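Local coordinates for protein Non-ribosomal peptide synthetase (Methanobrevibacter ruminantium, PDB 6VTJ) that probably releases the peptide of a non-ribosomal assembly line by reduction, its carrier domain presenting the thioester-bound chain on a phosphopantetheine arm to a reductase domain, at residues A[320-325]-A[335-340]. Sequence-based numbering, arbitrary orientation. Where two conformers were deposited one is given.
Sequences NLMSRY and DTNAFL. With PNS (4'-phosphopantetheine), chain B.
Met-322 and Asn-320 both reach across to Phe-339, one obliquely and the other over a ring face. In Phe-339, CB lies 3.7 Å from Asn-320 OD1, and CG, anti to the backbone N (chi1 168°), comes under Asn-320 ND2. That nitrogen lies 3.5 Å above the ring plane, over its centre, with its amide steeply tilted, the two planes 71° apart. CD2 meets Met-322 CE at 3.8 Å and CE2 lies beside Met-322 SD, a Met-aromatic contact; CD1, CE1 and, at the tip, CZ (3.9 Å) also lie under Asn-320 ND2. An alanine in place of Phe-339 would probably open a gap beside Met-322 SD and CE and leave Asn-320 ND2 without the ring face it covers. The contact joins the C-terminal end of strand 313-322, in the reductase's Rossmann-type sheet, to the start of helix 338-349. Asn-337 is the N-cap of that helix: its OD1 accepts from Leu-340 N in the carbonyl plane, on a lone pair (2.9 Å), while Met-322 CE lies 3.4 Å from the same oxygen. A water accepts from Asn-337 ND2 and donates to Asn-320 OD1, bridging the two amides. On the pantetheine arm, O40 receives a nearly straight bond from Ala-338 N (3.0 Å), and N36 donates weakly to Thr-336 O.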
loop_
_atom_site.group_PDB
_atom_site.type_symbol
_atom_site.label_atom_id
_atom_site.label_comp_id
_atom_site.label_asym_id
_atom_site.label_seq_id
_atom_site.Cartn_x
_atom_site.Cartn_y
_atom_site.Cartn_z
ATOM N N ASN A 320 7.653 1.955 0.047
ATOM C CA ASN A 320 7.669 1.101 1.239
ATOM C C ASN A 320 7.651 2.004 2.472
ATOM O O ASN A 320 8.697 2.451 2.955
ATOM C CB ASN A 320 8.900 0.198 1.195
ATOM C CG ASN A 320 9.012 -0.744 2.398
ATOM O OD1 ASN A 320 8.014 -1.192 2.966
ATOM N ND2 ASN A 320 10.241 -1.060 2.770
ATOM N N LEU A 321 6.446 2.253 3.004
ATOM C CA LEU A 321 6.233 3.222 4.078
ATOM C C LEU A 321 6.732 2.657 5.406
ATOM O O LEU A 321 6.096 1.769 5.989
ATOM C CB LEU A 321 4.755 3.592 4.174
ATOM C CG LEU A 321 4.151 4.253 2.935
ATOM C CD1 LEU A 321 2.734 4.684 3.215
ATOM C CD2 LEU A 321 4.987 5.446 2.477
ATOM N N MET A 322 7.814 3.227 5.926
ATOM C CA MET A 322 8.517 2.672 7.079
ATOM C C MET A 322 8.548 3.669 8.242
ATOM O O MET A 322 8.068 4.803 8.149
ATOM C CB MET A 322 9.932 2.247 6.669
ATOM C CG MET A 322 9.931 0.913 5.904
ATOM S SD MET A 322 9.538 -0.478 6.988
ATOM C CE MET A 322 7.874 -1.011 6.502
ATOM N N SER A 323 9.152 3.224 9.339
ATOM C CA SER A 323 9.129 3.949 10.605
ATOM C C SER A 323 9.819 5.304 10.504
ATOM O O SER A 323 10.715 5.517 9.675
ATOM C CB SER A 323 9.816 3.118 11.688
ATOM O OG SER A 323 9.425 1.773 11.557
ATOM N N ARG A 324 9.402 6.212 11.392
ATOM C CA ARG A 324 9.971 7.556 11.444
ATOM C C ARG A 324 11.486 7.506 11.517
ATOM O O ARG A 324 12.073 6.681 12.232
ATOM C CB ARG A 324 9.440 8.340 12.647
ATOM C CG ARG A 324 7.997 8.764 12.512
ATOM C CD ARG A 324 7.661 9.942 13.400
ATOM N NE ARG A 324 7.680 9.618 14.831
ATOM C CZ ARG A 324 6.594 9.529 15.596
ATOM N NH1 ARG A 324 5.396 9.711 15.060
ATOM N NH2 ARG A 324 6.698 9.249 16.896
ATOM N N TYR A 325 12.111 8.403 10.760
ATOM C CA TYR A 325 13.555 8.576 10.846
ATOM C C TYR A 325 13.975 9.074 12.225
ATOM O O TYR A 325 15.008 8.643 12.767
ATOM C CB TYR A 325 14.018 9.551 9.766
ATOM C CG TYR A 325 15.517 9.730 9.734
ATOM C CD1 TYR A 325 16.342 8.710 9.274
ATOM C CD2 TYR A 325 16.112 10.908 10.170
ATOM C CE1 TYR A 325 17.737 8.866 9.244
ATOM C CE2 TYR A 325 17.502 11.076 10.139
ATOM C CZ TYR A 325 18.304 10.060 9.674
ATOM O OH TYR A 325 19.675 10.225 9.637
ATOM N N ASP A 335 1.603 -5.094 13.098
ATOM C CA ASP A 335 1.648 -6.522 12.803
ATOM C C ASP A 335 1.261 -6.854 11.370
ATOM O O ASP A 335 1.501 -7.985 10.937
ATOM C CB ASP A 335 0.726 -7.282 13.762
ATOM C CG ASP A 335 1.261 -7.325 15.175
ATOM O OD1 ASP A 335 2.453 -7.027 15.375
ATOM O OD2 ASP A 335 0.481 -7.656 16.091
ATOM N N THR A 336 0.701 -5.906 10.623
ATOM C CA THR A 336 0.085 -6.167 9.325
ATOM C C THR A 336 0.955 -5.820 8.119
ATOM O O THR A 336 0.502 -5.997 6.979
ATOM C CB THR A 336 -1.219 -5.380 9.234
ATOM O OG1 THR A 336 -0.913 -3.977 9.255
ATOM C CG2 THR A 336 -2.104 -5.711 10.422
ATOM N N ASN A 337 2.165 -5.310 8.327
ATOM C CA ASN A 337 3.025 -4.907 7.219
ATOM C C ASN A 337 3.686 -6.114 6.559
ATOM O O ASN A 337 4.361 -6.897 7.235
ATOM C CB ASN A 337 4.110 -3.949 7.714
ATOM C CG ASN A 337 4.872 -3.336 6.582
ATOM O OD1 ASN A 337 5.931 -3.839 6.182
ATOM N ND2 ASN A 337 4.320 -2.260 6.011
ATOM N N ALA A 338 3.573 -6.216 5.224
ATOM C CA ALA A 338 4.090 -7.386 4.516
ATOM C C ALA A 338 5.617 -7.401 4.447
ATOM O O ALA A 338 6.238 -8.462 4.613
ATOM C CB ALA A 338 3.487 -7.462 3.109
ATOM N N PHE A 339 6.245 -6.252 4.194
ATOM C CA PHE A 339 7.707 -6.195 4.174
ATOM C C PHE A 339 8.293 -6.628 5.516
ATOM O O PHE A 339 9.223 -7.448 5.575
ATOM C CB PHE A 339 8.150 -4.773 3.809
ATOM C CG PHE A 339 9.617 -4.503 4.018
ATOM C CD1 PHE A 339 10.556 -4.964 3.119
ATOM C CD2 PHE A 339 10.053 -3.769 5.106
ATOM C CE1 PHE A 339 11.902 -4.704 3.312
ATOM C CE2 PHE A 339 11.384 -3.517 5.294
ATOM C CZ PHE A 339 12.310 -3.978 4.388
ATOM N N LEU A 340 7.748 -6.101 6.612
ATOM C CA LEU A 340 8.271 -6.474 7.920
ATOM C C LEU A 340 7.954 -7.926 8.258
ATOM O O LEU A 340 8.762 -8.583 8.895
ATOM C CB LEU A 340 7.737 -5.532 9.005
ATOM C CG LEU A 340 8.320 -4.108 8.967
ATOM C CD1 LEU A 340 7.571 -3.186 9.897
ATOM C CD2 LEU A 340 9.784 -4.068 9.291
HETATM O O23 PNS B . -7.880 -9.399 5.891
HETATM P P24 PNS B . -6.724 -10.038 6.510
HETATM O O26 PNS B . -6.442 -9.701 7.878
HETATM O O27 PNS B . -5.520 -9.447 5.763
HETATM C C28 PNS B . -4.251 -10.030 5.801
HETATM C C29 PNS B . -3.318 -9.483 4.735
HETATM C C30 PNS B . -1.967 -10.110 4.929
HETATM C C31 PNS B . -3.829 -9.877 3.360
HETATM C C32 PNS B . -3.196 -7.954 4.906
HETATM O O33 PNS B . -2.975 -7.675 6.261
HETATM C C34 PNS B . -2.121 -7.334 4.031
HETATM O O35 PNS B . -2.262 -7.370 2.849
HETATM N N36 PNS B . -1.063 -6.769 4.612
HETATM C C37 PNS B . 0.002 -6.098 3.940
HETATM C C38 PNS B . -0.251 -4.627 3.705
HETATM C C39 PNS B . 0.982 -3.906 3.271
HETATM O O40 PNS B . 2.044 -4.144 3.741
HETATM N N41 PNS B . 0.800 -3.005 2.363
HETATM O O HOH W 1 5.387 -1.442 3.291
#